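Mitogen activated protein kinase, putative (Leishmania donovani, PDB 4QNY) probably transfers the terminal phosphate of ATP to serine or threonine residues of target proteins, as mitogen-activated protein kinases do. Local coordinates at residues Ala13-Leu18 and Asn88-Glu93; Lys66-Glu71 and Arg342-Glu347; Arg70-Leu75 and Phe101-Asp106. One frame throughout, in Å; residues are numbered along the deposited sequence. Where two conformers were deposited one is given.

Contact 1: residues Ala13-Leu18 and Asn88-Glu93; sequences AEVCRL and NILTPE
At the outer border of the N-terminal lobe of the kinase fold, the end region of helix 8-16 and the turn after it settle against strand 86-90, an edge strand of the five-stranded antiparallel sheet. Leu18 carries most of the contact. The chain turns tightly before it, with Leu18 N donating to Val15 O at 2.8 Å, so that its CB bond aims at the strand. Its CG stands anti to the carbonyl carbon and beside the backbone N (chi1 -60°), and the extended second torsion spreads the two methyls over different targets. Leu18 CD1 leans on Leu90 CB at 3.9 Å. Leu18 CD2 lies against the peptide joining Thr91 to Pro92, 3.6 Å from Pro92 N, with the proline ring beside it. A branched leucine suits this place because one residue covers both the last residue of the strand and the loop after it, while proline presents a peptide nitrogen without a hydrogen to the methyl. Leu90 has the same staggering (chi1 -54°) and crosses Leu18 obliquely; its CD1 is the nearest to Val15 CG1, a looser approach of 4.5 Å. Val15 and Leu18 also touch the ring of Tyr102 on the neighbouring strand, and Leu90 its CB, while Tyr22 covers Val15 and Leu90. Glu14, one residue before Val15, is polar: its OE1 forms a salt bridge with Arg53 NE and a hydrogen bond with Tyr102 OH. On the helix's own surface, Arg17 folds its guanidinium back so that Ala13 O sits 3.5 Å above the centre of the plane of that group.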
# COMPACT_ATOMS: atom_id res chain seq x y z
N ALA A 13 -8.59 28.74 -1.19
CA ALA A 13 -9.25 29.58 -0.19
C ALA A 13 -9.46 28.80 1.11
O ALA A 13 -9.34 29.34 2.20
CB ALA A 13 -10.57 30.10 -0.72
N GLU A 14 -9.78 27.52 0.96
CA GLU A 14 -10.00 26.64 2.11
C GLU A 14 -8.71 26.43 2.90
O GLU A 14 -8.70 26.46 4.13
CB GLU A 14 -10.56 25.30 1.64
CG GLU A 14 -11.18 24.46 2.75
CD GLU A 14 -11.69 23.12 2.25
OE1 GLU A 14 -10.88 22.36 1.68
OE2 GLU A 14 -12.89 22.83 2.42
N VAL A 15 -7.61 26.21 2.18
CA VAL A 15 -6.31 25.99 2.80
C VAL A 15 -5.80 27.26 3.49
O VAL A 15 -5.23 27.19 4.58
CB VAL A 15 -5.26 25.51 1.76
CG1 VAL A 15 -3.85 25.58 2.33
CG2 VAL A 15 -5.59 24.09 1.31
N CYS A 16 -6.03 28.40 2.86
CA CYS A 16 -5.60 29.68 3.42
C CYS A 16 -6.26 29.97 4.77
O CYS A 16 -5.67 30.63 5.63
CB CYS A 16 -5.90 30.82 2.44
SG CYS A 16 -4.82 30.87 1.00
N ARG A 17 -7.47 29.47 4.96
CA ARG A 17 -8.18 29.63 6.23
C ARG A 17 -7.61 28.70 7.30
O ARG A 17 -7.93 28.82 8.48
CB ARG A 17 -9.68 29.38 6.05
CG ARG A 17 -10.40 30.48 5.29
CD ARG A 17 -11.91 30.33 5.37
NE ARG A 17 -12.40 29.22 4.55
CZ ARG A 17 -12.78 29.34 3.29
NH1 ARG A 17 -12.74 30.52 2.68
NH2 ARG A 17 -13.22 28.28 2.62
N LEU A 18 -6.76 27.77 6.87
CA LEU A 18 -6.06 26.88 7.79
C LEU A 18 -4.63 27.37 8.01
O LEU A 18 -4.20 27.59 9.14
CB LEU A 18 -6.06 25.45 7.27
CG LEU A 18 -7.43 24.80 7.06
CD1 LEU A 18 -7.27 23.44 6.41
CD2 LEU A 18 -8.18 24.69 8.37
N ASN A 88 3.00 18.18 8.01
CA ASN A 88 2.03 18.97 8.76
C ASN A 88 0.63 18.35 8.80
O ASN A 88 0.29 17.50 7.98
CB ASN A 88 1.95 20.38 8.18
CG ASN A 88 1.63 21.43 9.23
OD1 ASN A 88 0.99 21.14 10.24
ND2 ASN A 88 2.06 22.66 8.98
N ILE A 89 -0.16 18.79 9.77
CA ILE A 89 -1.57 18.40 9.87
C ILE A 89 -2.44 19.65 10.05
O ILE A 89 -2.47 20.25 11.12
CB ILE A 89 -1.82 17.44 11.05
CG1 ILE A 89 -0.93 16.21 10.95
CG2 ILE A 89 -3.29 17.04 11.10
CD1 ILE A 89 -1.26 15.30 9.79
N LEU A 90 -3.14 20.03 8.98
CA LEU A 90 -3.97 21.23 9.00
C LEU A 90 -5.41 20.93 9.40
O LEU A 90 -6.12 20.23 8.68
CB LEU A 90 -3.94 21.92 7.64
CG LEU A 90 -2.55 22.25 7.08
CD1 LEU A 90 -2.68 22.98 5.75
CD2 LEU A 90 -1.75 23.08 8.07
N THR A 91 -5.83 21.46 10.54
CA THR A 91 -7.18 21.24 11.05
C THR A 91 -7.87 22.57 11.37
O THR A 91 -7.22 23.53 11.78
CB THR A 91 -7.15 20.37 12.32
OG1 THR A 91 -6.22 20.94 13.25
CG2 THR A 91 -6.72 18.95 11.98
N PRO A 92 -9.20 22.62 11.17
CA PRO A 92 -9.98 23.82 11.50
C PRO A 92 -9.99 24.11 13.00
O PRO A 92 -10.19 23.19 13.79
CB PRO A 92 -11.38 23.49 10.99
CG PRO A 92 -11.18 22.39 10.00
CD PRO A 92 -10.03 21.60 10.52
N GLU A 93 -9.79 25.37 13.37
CA GLU A 93 -9.76 25.75 14.78
C GLU A 93 -11.13 25.61 15.43
O GLU A 93 -11.24 25.32 16.62
CB GLU A 93 -9.26 27.19 14.93

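Contact 2: residues Lys66-Glu71 and Arg342-Glu347; sequences KRILRE and RAIYEE. With ANP (phosphoaminophosphonic acid-adenylate ester), chain D.
Lys66 and Arg67 stand on the exposed flank of helix 62-77, where long charged chains suit the solvent side; Lys66 nevertheless brushes Val340 of the neighbouring helix, whereas Arg67 reaches Leu171. At Ile68 the apolar side begins. Its CG1 is anti to the backbone N (chi1 -159°), which leaves CG2 in the crowded position between N and carbonyl carbon, and this methyl meets Ile344 CD1 at 4.2 Å as the two isoleucines cross at about a right angle. Leu69 does more. With CG anti to N (chi1 172°), its forked end straddles the single methyl of Ala343: Leu69 CD2 is 3.8 Å from Ala343 CB. The other branch, Leu69 CD1, also rests on Ile344 CG1 at 3.9 Å and comes near the CG of Glu347. Alanine suits the second helix here, being short enough to admit the leucine fork between axes that pass 10.1 Å apart and run almost parallel, at 16°. This is the C-helix of the kinase N-lobe, backed by helix 337-349 of the C-terminal extension that MAP kinases wrap back onto that lobe. Ile344 reaches in because CG1 continues extended to CD1, which also touches Phe101. Arg70 takes no part in the helix pair and donates from NH1 to Ala172 O. Glu71 ends the segment on the nucleotide side: fully extended to CG and CD, it brings OE2 to a salt bridge with Lys52 NZ, the lysine-glutamate pair that marks an inward-placed C-helix, one feature of active kinases, while Glu71 OE1 lies 3.0 Å from O2G of ANP.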
# COMPACT_ATOMS: atom_id res chain seq x y z
N LYS A 66 -11.79 6.57 12.37
CA LYS A 66 -10.77 5.88 13.15
C LYS A 66 -9.62 5.42 12.25
O LYS A 66 -8.47 5.35 12.69
CB LYS A 66 -11.37 4.68 13.89
CG LYS A 66 -12.20 5.06 15.12
CD LYS A 66 -12.97 3.87 15.66
CE LYS A 66 -12.06 2.89 16.38
NZ LYS A 66 -11.68 3.36 17.74
N ARG A 67 -9.94 5.13 11.00
CA ARG A 67 -8.93 4.71 10.03
C ARG A 67 -7.99 5.86 9.67
O ARG A 67 -6.78 5.67 9.57
CB ARG A 67 -9.58 4.17 8.76
CG ARG A 67 -10.21 2.80 8.91
CD ARG A 67 -10.75 2.30 7.58
NE ARG A 67 -11.41 1.01 7.69
CZ ARG A 67 -12.00 0.38 6.68
NH1 ARG A 67 -12.57 -0.80 6.88
NH2 ARG A 67 -12.02 0.93 5.48
N ILE A 68 -8.55 7.05 9.48
CA ILE A 68 -7.74 8.19 9.08
C ILE A 68 -6.88 8.66 10.26
O ILE A 68 -5.75 9.11 10.05
CB ILE A 68 -8.62 9.36 8.54
CG1 ILE A 68 -7.78 10.31 7.68
CG2 ILE A 68 -9.33 10.12 9.66
CD1 ILE A 68 -7.31 9.69 6.38
N LEU A 69 -7.39 8.53 11.48
CA LEU A 69 -6.64 8.91 12.67
C LEU A 69 -5.40 8.03 12.82
O LEU A 69 -4.32 8.52 13.13
CB LEU A 69 -7.52 8.81 13.92
CG LEU A 69 -6.80 9.01 15.26
CD1 LEU A 69 -6.21 10.40 15.35
CD2 LEU A 69 -7.75 8.74 16.42
N ARG A 70 -5.59 6.73 12.60
CA ARG A 70 -4.49 5.78 12.67
C ARG A 70 -3.45 6.06 11.59
O ARG A 70 -2.25 5.92 11.82
CB ARG A 70 -5.01 4.35 12.55
CG ARG A 70 -3.92 3.29 12.54
CD ARG A 70 -4.50 1.89 12.35
NE ARG A 70 -5.21 1.43 13.54
CZ ARG A 70 -5.72 0.21 13.67
NH1 ARG A 70 -5.59 -0.68 12.70
NH2 ARG A 70 -6.36 -0.13 14.79
N GLU A 71 -3.92 6.46 10.41
CA GLU A 71 -3.04 6.74 9.28
C GLU A 71 -2.10 7.91 9.58
O GLU A 71 -0.90 7.85 9.29
CB GLU A 71 -3.85 7.03 8.02
CG GLU A 71 -3.00 7.30 6.79
CD GLU A 71 -3.83 7.58 5.55
OE1 GLU A 71 -5.05 7.29 5.57
OE2 GLU A 71 -3.27 8.09 4.56
N ARG A 342 -11.11 15.35 17.96
CA ARG A 342 -10.27 15.95 19.00
C ARG A 342 -8.88 15.34 18.98
O ARG A 342 -7.88 16.03 19.22
CB ARG A 342 -10.91 15.77 20.38
N ALA A 343 -8.80 14.04 18.70
CA ALA A 343 -7.53 13.34 18.64
C ALA A 343 -6.71 13.78 17.44
O ALA A 343 -5.48 13.82 17.49
CB ALA A 343 -7.76 11.84 18.61
N ILE A 344 -7.39 14.12 16.35
CA ILE A 344 -6.72 14.57 15.14
C ILE A 344 -6.10 15.95 15.35
O ILE A 344 -4.98 16.20 14.89
CB ILE A 344 -7.70 14.62 13.94
CG1 ILE A 344 -8.19 13.21 13.60
CG2 ILE A 344 -7.03 15.23 12.72
CD1 ILE A 344 -9.20 13.17 12.48
N TYR A 345 -6.80 16.83 16.05
CA TYR A 345 -6.26 18.16 16.34
C TYR A 345 -5.06 18.05 17.28
O TYR A 345 -4.13 18.85 17.21
CB TYR A 345 -7.32 19.08 16.93
CG TYR A 345 -6.93 20.55 16.88
CD1 TYR A 345 -7.39 21.37 15.86
CD2 TYR A 345 -6.08 21.11 17.83
CE1 TYR A 345 -7.03 22.70 15.79
CE2 TYR A 345 -5.71 22.44 17.77
CZ TYR A 345 -6.19 23.23 16.75
OH TYR A 345 -5.83 24.56 16.68
N GLU A 346 -5.10 17.05 18.16
CA GLU A 346 -3.98 16.81 19.07
C GLU A 346 -2.72 16.45 18.28
O GLU A 346 -1.61 16.82 18.66
CB GLU A 346 -4.32 15.69 20.06
N GLU A 347 -2.92 15.75 17.16
CA GLU A 347 -1.82 15.42 16.26
C GLU A 347 -1.37 16.65 15.49
O GLU A 347 -0.23 16.72 15.02
CB GLU A 347 -2.24 14.31 15.30
CG GLU A 347 -2.62 13.00 15.97
CD GLU A 347 -1.43 12.29 16.58
OE1 GLU A 347 -0.31 12.46 16.06
OE2 GLU A 347 -1.61 11.56 17.57
PG ANP D . -6.88 6.64 1.61
O1G ANP D . -7.27 8.06 1.34
O2G ANP D . -5.87 6.60 2.82
O3G ANP D . -8.17 5.81 2.00
PB ANP D . -5.97 6.98 -1.05
O1B ANP D . -7.25 7.69 -1.33
O2B ANP D . -5.57 6.15 -2.31
N3B ANP D . -6.15 5.93 0.25
PA ANP D . -3.34 7.86 -1.21
O1A ANP D . -3.07 6.50 -1.71
O2A ANP D . -2.47 8.25 -0.01
O3A ANP D . -4.86 8.03 -0.73
O5' ANP D . -3.13 8.88 -2.40
C5' ANP D . -3.73 8.66 -3.70
C4' ANP D . -2.72 8.97 -4.77
O4' ANP D . -2.14 10.28 -4.54
C3' ANP D . -1.52 8.03 -4.83
O3' ANP D . -1.82 6.86 -5.58
C2' ANP D . -0.46 8.90 -5.52
O2' ANP D . -0.59 8.86 -6.93
C1' ANP D . -0.80 10.30 -4.99
N9 ANP D . 0.05 10.73 -3.88
C8 ANP D . -0.15 10.50 -2.55
N7 ANP D . 0.78 11.00 -1.77
C5 ANP D . 1.65 11.60 -2.66
C6 ANP D . 2.86 12.31 -2.47
N6 ANP D . 3.40 12.55 -1.27
N1 ANP D . 3.49 12.79 -3.57
C2 ANP D . 2.95 12.55 -4.77
N3 ANP D . 1.82 11.90 -5.07
C4 ANP D . 1.22 11.45 -3.96

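Contact 3: residues Arg70-Leu75 and Phe101-Asp106; sequences REIKLL and FYIVMD. With ANP (phosphoaminophosphonic acid-adenylate ester), chain D.
Between the C-helix and strand 101-106, which runs up to the kinase hinge, lies the hydrophobic interior of the N-terminal lobe. The strand alternates: Phe101, Ile103 and Met105 turn their side chains to the helix, while Tyr102 and Val104 serve the opposite face of the sheet. Helix and strand point roughly the same way, 27° apart. Ile72 supplies the tightest packing. Its CG1 lies beside the backbone N and anti to the carbonyl carbon, and a chi2 of 107°, away from a staggered value, swings CD1 into a corner between two side chains. There Ile72 CD1 meets Phe101 edge-on, in the plane of the ring and 3.5 Å from CZ, tip to tip. The ring is turned to receive it by placing Phe101 CG in the crowded position between N and carbonyl carbon (chi1 78°). The same methyl, Ile72 CD1, lies 3.6 Å from Ile103 CD1, the two isoleucines crossing obliquely. One turn further along the helix, Leu75 crosses Ile103 at about a right angle, with Leu75 CD1 4.2 Å from Ile103 CG2 and 4.5 Å from Met105 SD. Beta-branched Ile103 suits a strand, and the slim end of Ile72 reaches into the corner between Phe101 and Ile103, while flexible methionine fits where packing must turn from protein to ligand: bent at chi3, it sets Met105 CE 3.6 Å from N7 of the adenine. Next to it, Asp106 O accepts a hydrogen bond from the exocyclic amino group, ANP N6, at 2.6 Å. Met105 thus holds the gatekeeper position and Asp106 begins the hinge, while Leu75, four residues after the C-helix glutamate, occupies a place that corresponds to the regulatory spine of protein kinases.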
# COMPACT_ATOMS: atom_id res chain seq x y z
N ARG A 70 -5.59 6.73 12.60
CA ARG A 70 -4.49 5.78 12.67
C ARG A 70 -3.45 6.06 11.59
O ARG A 70 -2.25 5.92 11.82
CB ARG A 70 -5.01 4.35 12.55
CG ARG A 70 -3.92 3.29 12.54
CD ARG A 70 -4.50 1.89 12.35
NE ARG A 70 -5.21 1.43 13.54
CZ ARG A 70 -5.72 0.21 13.67
NH1 ARG A 70 -5.59 -0.68 12.70
NH2 ARG A 70 -6.36 -0.13 14.79
N GLU A 71 -3.92 6.46 10.41
CA GLU A 71 -3.04 6.74 9.28
C GLU A 71 -2.10 7.91 9.58
O GLU A 71 -0.90 7.85 9.29
CB GLU A 71 -3.85 7.03 8.02
CG GLU A 71 -3.00 7.30 6.79
CD GLU A 71 -3.83 7.58 5.55
OE1 GLU A 71 -5.05 7.29 5.57
OE2 GLU A 71 -3.27 8.09 4.56
N ILE A 72 -2.65 8.98 10.15
CA ILE A 72 -1.84 10.14 10.54
C ILE A 72 -0.84 9.76 11.63
O ILE A 72 0.32 10.16 11.57
CB ILE A 72 -2.72 11.31 11.02
CG1 ILE A 72 -3.22 12.12 9.82
CG2 ILE A 72 -1.96 12.23 11.96
CD1 ILE A 72 -4.67 11.93 9.52
N LYS A 73 -1.30 8.98 12.60
CA LYS A 73 -0.44 8.52 13.69
C LYS A 73 0.73 7.71 13.15
O LYS A 73 1.87 7.87 13.61
CB LYS A 73 -1.23 7.69 14.69
CG LYS A 73 -2.04 8.52 15.69
CD LYS A 73 -2.52 7.65 16.84
CE LYS A 73 -2.97 8.50 18.02
NZ LYS A 73 -3.26 7.66 19.22
N LEU A 74 0.46 6.84 12.19
CA LEU A 74 1.49 6.00 11.59
C LEU A 74 2.49 6.82 10.79
O LEU A 74 3.69 6.58 10.85
CB LEU A 74 0.86 4.93 10.70
CG LEU A 74 0.17 3.79 11.44
CD1 LEU A 74 -0.79 3.07 10.52
CD2 LEU A 74 1.19 2.82 12.00
N LEU A 75 1.99 7.80 10.03
CA LEU A 75 2.86 8.67 9.24
C LEU A 75 3.82 9.44 10.13
O LEU A 75 4.99 9.63 9.79
CB LEU A 75 2.02 9.64 8.40
CG LEU A 75 1.32 9.05 7.17
CD1 LEU A 75 0.38 10.06 6.55
CD2 LEU A 75 2.35 8.57 6.15
N PHE A 101 -10.11 18.20 6.77
CA PHE A 101 -8.76 18.60 7.18
C PHE A 101 -7.73 18.11 6.17
O PHE A 101 -8.02 17.25 5.33
CB PHE A 101 -8.44 18.08 8.58
CG PHE A 101 -8.08 16.62 8.64
CD1 PHE A 101 -9.06 15.65 8.66
CD2 PHE A 101 -6.75 16.23 8.69
CE1 PHE A 101 -8.72 14.31 8.72
CE2 PHE A 101 -6.41 14.90 8.74
CZ PHE A 101 -7.40 13.94 8.76
N TYR A 102 -6.52 18.66 6.25
CA TYR A 102 -5.47 18.37 5.27
C TYR A 102 -4.28 17.63 5.87
O TYR A 102 -3.81 17.95 6.96
CB TYR A 102 -4.99 19.67 4.62
CG TYR A 102 -5.93 20.20 3.56
CD1 TYR A 102 -5.74 19.88 2.22
CD2 TYR A 102 -7.00 21.01 3.89
CE1 TYR A 102 -6.58 20.36 1.24
CE2 TYR A 102 -7.85 21.50 2.92
CZ TYR A 102 -7.64 21.17 1.60
OH TYR A 102 -8.49 21.65 0.63
N ILE A 103 -3.78 16.65 5.12
CA ILE A 103 -2.56 15.94 5.47
C ILE A 103 -1.43 16.42 4.58
O ILE A 103 -1.51 16.30 3.35
CB ILE A 103 -2.72 14.42 5.34
CG1 ILE A 103 -3.86 13.92 6.24
CG2 ILE A 103 -1.42 13.71 5.67
CD1 ILE A 103 -4.26 12.49 5.97
N VAL A 104 -0.37 16.95 5.18
CA VAL A 104 0.74 17.50 4.42
C VAL A 104 1.95 16.57 4.46
O VAL A 104 2.52 16.31 5.52
CB VAL A 104 1.15 18.88 4.95
CG1 VAL A 104 2.36 19.41 4.20
CG2 VAL A 104 -0.01 19.86 4.84
N MET A 105 2.34 16.07 3.28
CA MET A 105 3.44 15.12 3.17
C MET A 105 4.52 15.61 2.21
O MET A 105 4.30 16.55 1.44
CB MET A 105 2.93 13.76 2.71
CG MET A 105 1.72 13.25 3.47
SD MET A 105 0.81 12.01 2.53
CE MET A 105 0.24 13.00 1.15
N ASP A 106 5.68 14.96 2.25
CA ASP A 106 6.73 15.21 1.26
C ASP A 106 6.22 14.84 -0.13
O ASP A 106 5.36 13.98 -0.27
CB ASP A 106 7.99 14.41 1.59
CG ASP A 106 8.69 14.91 2.84
OD1 ASP A 106 8.81 16.15 3.00
OD2 ASP A 106 9.12 14.08 3.66
PG ANP D . -6.88 6.64 1.61
O1G ANP D . -7.27 8.06 1.34
O2G ANP D . -5.87 6.60 2.82
O3G ANP D . -8.17 5.81 2.00
PB ANP D . -5.97 6.98 -1.05
O1B ANP D . -7.25 7.69 -1.33
O2B ANP D . -5.57 6.15 -2.31
N3B ANP D . -6.15 5.93 0.25
PA ANP D . -3.34 7.86 -1.21
O1A ANP D . -3.07 6.50 -1.71
O2A ANP D . -2.47 8.25 -0.01
O3A ANP D . -4.86 8.03 -0.73
O5' ANP D . -3.13 8.88 -2.40
C5' ANP D . -3.73 8.66 -3.70
C4' ANP D . -2.72 8.97 -4.77
O4' ANP D . -2.14 10.28 -4.54
C3' ANP D . -1.52 8.03 -4.83
O3' ANP D . -1.82 6.86 -5.58
C2' ANP D . -0.46 8.90 -5.52
O2' ANP D . -0.59 8.86 -6.93
C1' ANP D . -0.80 10.30 -4.99
N9 ANP D . 0.05 10.73 -3.88
C8 ANP D . -0.15 10.50 -2.55
N7 ANP D . 0.78 11.00 -1.77
C5 ANP D . 1.65 11.60 -2.66
C6 ANP D . 2.86 12.31 -2.47
N6 ANP D . 3.40 12.55 -1.27
N1 ANP D . 3.49 12.79 -3.57
C2 ANP D . 2.95 12.55 -4.77
N3 ANP D . 1.82 11.90 -5.07
C4 ANP D . 1.22 11.45 -3.96

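Overall arrangement
All three contacts lie on or in the N-terminal lobe, contact 2 bringing the C-terminal helix 337-349 onto it; all are apolar, without a hydrogen bond between segments. Contact 3 is the most interior, every touching residue being buried, and it ends at the adenine. Contact 2 shares helix 62-77 with it but packs an adjoining face, its centre about 9 Å away; Phe101 touches residues of both. Contact 1, farthest from the chain's centre and from the nucleotide, joins the N-terminal segment to the sheet edge through aliphatic packing, with the Glu14 salt bridge to Arg53 nearby. It meets contact 3 through paired strands 86-90 and 101-106, and contact 2 where Thr91 packs against Ile344 and Tyr345.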